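L-lactate dehydrogenase (Trichomonas vaginalis, PDB 4UUL) catalyses the NAD-dependent interconversion of pyruvate and L-lactate, as a lactate dehydrogenase built on a malate dehydrogenase scaffold. Local coordinates at the interface of chains A and B. Residues are numbered along the deposited sequence; one frame, centred on the assembly and turned at random. Chains: chain A/B, L-lactate dehydrogenase.

The interface of chains A and B. Residues chain A 160-161, 164, 228, 232, 243; chain B 54-55, 57-58.
The carboxylate of B:Asp58, just past the end of helix 46-57, meets the guanidinium of A:Arg228 tip to tip and is gripped side-on. A:Arg228 NE donates to B:Asp58 OD2 at 3.0 Å on its syn side, nearly straight. A:Arg228 NH2 reaches B:Asp58 OD1 at 2.9 Å from above the carboxylate plane. The two flat groups are turned 43° apart. A:Arg161, its chain extended from CG to NE, completes the clamp: its NE lies 3.2 Å from B:Asp58 OD2 and approaches well above the carboxylate plane, so this oxygen accepts from two arginines. The paired positive charges would be expected to keep B:Asp58 ionised. A:Arg228 NH2 also forms a salt bridge with B:Glu57, donating in the guanidinium plane to the anti lone pair of OE1 at 2.9 Å; here guanidinium and carboxylate are almost coplanar.

B:Glu57 lies along one face of the A:Tyr164 ring. Its CB sits over the ring centre, 3.7 Å from the centroid, and its carboxylate stacks on the phenol end with the planes 21° apart. Turning CG of A:Tyr164 anti to its backbone N (chi1 155°) presents this face to helix 46-57. On the other flank, B:Met54, bent at chi3, brings CE to 3.7 Å from A:Ile232 CG1, while its CB lies over the rim of one face of the A:Arg228 guanidinium.

B:Glu55 OE1 accepts from both the backbone N and the hydroxyl OG of A:Ser243, at the start of helix 242-257, the latter bond being 2.8 Å. Water 2 joins that hydroxyl to A:Arg161 NH2 and B:Asp58 OD2; water 1 links A:Asn160 ND2 and A:Ser243 O to B:Asp58 O.

This polar patch, repeated by the two-fold symmetry, probably helps hold together the dimer seen in the crystal, the usual assembly of this family. Its centre lies about 13 Å from the predicted catalytic A:His186, and it may help position the helices near the active site.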
ATOM      1  N   ASN A 160      10.759 -12.626  -7.113  1.00 13.41           N
ATOM      2  CA  ASN A 160       9.586 -12.106  -7.816  1.00 12.61           C
ATOM      3  C   ASN A 160      10.004 -11.444  -9.133  1.00 13.20           C
ATOM      4  O   ASN A 160       9.350 -11.658 -10.164  1.00 14.04           O
ATOM      5  CB  ASN A 160       8.832 -11.133  -6.910  1.00 13.67           C
ATOM      6  CG  ASN A 160       8.059 -11.861  -5.825  1.00 12.79           C
ATOM      7  OD1 ASN A 160       7.723 -13.045  -5.980  1.00 14.03           O
ATOM      8  ND2 ASN A 160       7.739 -11.177  -4.739  1.00 12.88           N
ATOM      9  N   ARG A 161      11.087 -10.654  -9.131  1.00 13.83           N
ATOM     10  CA  ARG A 161      11.593 -10.057 -10.365  1.00 13.93           C
ATOM     11  C   ARG A 161      11.925 -11.150 -11.387  1.00 13.95           C
ATOM     12  O   ARG A 161      11.607 -11.014 -12.573  1.00 15.70           O
ATOM     13  CB  ARG A 161      12.844  -9.260 -10.067  1.00 15.78           C
ATOM     14  CG  ARG A 161      12.606  -7.934  -9.398  1.00 15.93           C
ATOM     15  CD  ARG A 161      13.905  -7.234  -9.077  1.00 18.00           C
ATOM     16  NE  ARG A 161      13.691  -5.882  -8.610  1.00 19.53           N
ATOM     17  CZ  ARG A 161      14.544  -5.196  -7.890  1.00 20.15           C
ATOM     18  NH1 ARG A 161      15.699  -5.775  -7.516  1.00 22.26           N
ATOM     19  NH2 ARG A 161      14.267  -3.951  -7.542  1.00 21.72           N
ATOM     20  N   TYR A 164       8.718 -12.750 -12.962  0.50 17.19           N
ATOM     21  CA  TYR A 164       8.132 -11.856 -13.958  0.50 17.90           C
ATOM     22  C   TYR A 164       8.890 -11.978 -15.265  0.50 18.27           C
ATOM     23  O   TYR A 164       8.309 -12.234 -16.322  0.50 16.40           O
ATOM     24  CB  TYR A 164       8.180 -10.386 -13.526  0.50 19.52           C
ATOM     25  CG  TYR A 164       8.147  -9.496 -14.769  0.50 21.70           C
ATOM     26  CD1 TYR A 164       6.990  -9.382 -15.517  0.50 20.69           C
ATOM     27  CD2 TYR A 164       9.286  -8.825 -15.210  0.50 23.99           C
ATOM     28  CE1 TYR A 164       6.974  -8.648 -16.696  0.50 24.61           C
ATOM     29  CE2 TYR A 164       9.290  -8.070 -16.350  0.50 23.04           C
ATOM     30  CZ  TYR A 164       8.117  -7.975 -17.097  0.50 27.09           C
ATOM     31  OH  TYR A 164       8.135  -7.235 -18.249  0.50 31.76           O
ATOM     32  N   ARG A 228      17.894  -4.072 -12.722  1.00 36.29           N
ATOM     33  CA  ARG A 228      16.487  -3.737 -12.568  1.00 34.04           C
ATOM     34  C   ARG A 228      16.239  -2.574 -11.589  1.00 34.47           C
ATOM     35  O   ARG A 228      15.474  -1.644 -11.869  1.00 33.36           O
ATOM     36  CB  ARG A 228      15.739  -4.977 -12.070  1.00 31.11           C
ATOM     37  CG  ARG A 228      14.256  -4.784 -11.985  1.00 29.38           C
ATOM     38  CD  ARG A 228      13.665  -4.350 -13.335  1.00 29.63           C
ATOM     39  NE  ARG A 228      12.209  -4.555 -13.299  1.00 28.81           N
ATOM     40  CZ  ARG A 228      11.392  -4.561 -14.353  1.00 27.46           C
ATOM     41  NH1 ARG A 228      11.817  -4.296 -15.593  1.00 29.36           N
ATOM     42  NH2 ARG A 228      10.113  -4.815 -14.160  1.00 22.70           N
ATOM     43  N   ILE A 232      14.721   1.223 -12.386  1.00 33.43           N
ATOM     44  CA  ILE A 232      13.594   1.819 -11.697  1.00 30.56           C
ATOM     45  C   ILE A 232      13.961   3.179 -11.100  1.00 29.72           C
ATOM     46  O   ILE A 232      13.206   4.155 -11.220  1.00 31.83           O
ATOM     47  CB  ILE A 232      13.050   0.878 -10.618  1.00 28.58           C
ATOM     48  CG1 ILE A 232      12.325  -0.295 -11.304  1.00 29.43           C
ATOM     49  CG2 ILE A 232      12.104   1.620  -9.666  1.00 29.55           C
ATOM     50  CD1 ILE A 232      12.050  -1.417 -10.398  1.00 27.90           C
ATOM     51  N   SER A 243       7.467  -2.569  -4.242  1.00 14.04           N
ATOM     52  CA  SER A 243       7.848  -3.960  -4.537  1.00 14.81           C
ATOM     53  C   SER A 243       8.687  -4.636  -3.429  1.00 13.02           C
ATOM     54  O   SER A 243       8.413  -5.781  -3.103  1.00 13.54           O
ATOM     55  CB  SER A 243       8.449  -4.078  -5.938  1.00 16.56           C
ATOM     56  OG  SER A 243       9.585  -3.272  -6.138  1.00 16.98           O
TER
ATOM     57  N   MET B  54       7.005  -1.117 -13.705  1.00 17.06           N
ATOM     58  CA  MET B  54       8.119  -2.030 -13.456  1.00 17.02           C
ATOM     59  C   MET B  54       7.997  -2.607 -12.032  1.00 15.98           C
ATOM     60  O   MET B  54       8.293  -3.801 -11.803  1.00 16.75           O
ATOM     61  CB  MET B  54       9.390  -1.263 -13.588  1.00 18.44           C
ATOM     62  CG  MET B  54       9.784  -0.963 -15.008  1.00 20.52           C
ATOM     63  SD  MET B  54      11.181   0.218 -15.138  1.00 28.57           S
ATOM     64  CE  MET B  54      12.574  -0.866 -14.984  1.00 32.22           C
ATOM     65  N   GLU B  55       7.624  -1.791 -11.052  1.00 15.17           N
ATOM     66  CA  GLU B  55       7.408  -2.316  -9.711  1.00 15.17           C
ATOM     67  C   GLU B  55       6.236  -3.240  -9.630  1.00 15.15           C
ATOM     68  O   GLU B  55       6.327  -4.280  -8.928  1.00 15.37           O
ATOM     69  CB  GLU B  55       7.346  -1.232  -8.649  1.00 17.37           C
ATOM     70  CG  GLU B  55       8.698  -0.605  -8.400  1.00 17.73           C
ATOM     71  CD  GLU B  55       8.727   0.107  -7.081  1.00 17.19           C
ATOM     72  OE1 GLU B  55       8.749  -0.579  -6.023  1.00 16.94           O
ATOM     73  OE2 GLU B  55       8.670   1.365  -7.070  1.00 18.12           O
ATOM     74  N   GLU B  57       5.254  -5.215 -12.021  1.00 14.79           N
ATOM     75  CA  GLU B  57       5.830  -6.444 -12.570  1.00 16.71           C
ATOM     76  C   GLU B  57       6.645  -7.211 -11.545  1.00 15.68           C
ATOM     77  O   GLU B  57       6.505  -8.432 -11.407  1.00 16.56           O
ATOM     78  CB  GLU B  57       6.679  -6.109 -13.806  1.00 18.60           C
ATOM     79  CG  GLU B  57       5.843  -5.679 -14.958  1.00 20.54           C
ATOM     80  CD  GLU B  57       6.643  -5.160 -16.156  1.00 24.96           C
ATOM     81  OE1 GLU B  57       7.829  -4.839 -16.001  1.00 27.08           O
ATOM     82  OE2 GLU B  57       6.083  -5.145 -17.273  1.00 25.89           O
ATOM     83  N   ASP B  58       7.471  -6.478 -10.823  1.00 15.57           N
ATOM     84  CA  ASP B  58       8.420  -7.050  -9.886  1.00 16.16           C
ATOM     85  C   ASP B  58       7.776  -7.544  -8.575  1.00 15.90           C
ATOM     86  O   ASP B  58       8.473  -8.094  -7.696  1.00 15.89           O
ATOM     87  CB  ASP B  58       9.457  -5.995  -9.501  1.00 17.18           C
ATOM     88  CG  ASP B  58      10.435  -5.701 -10.615  1.00 19.63           C
ATOM     89  OD1 ASP B  58      10.363  -6.382 -11.678  1.00 19.15           O
ATOM     90  OD2 ASP B  58      11.328  -4.840 -10.416  1.00 21.06           O
TER
HETATM   91  O   HOH W   1       8.284  -8.263  -4.829  1.00 13.83           O
HETATM   92  O   HOH W   2      11.477  -3.429  -8.099  1.00 22.27           O
HETATM   93  O   HOH W   3      11.796  -8.145 -13.417  1.00 30.30           O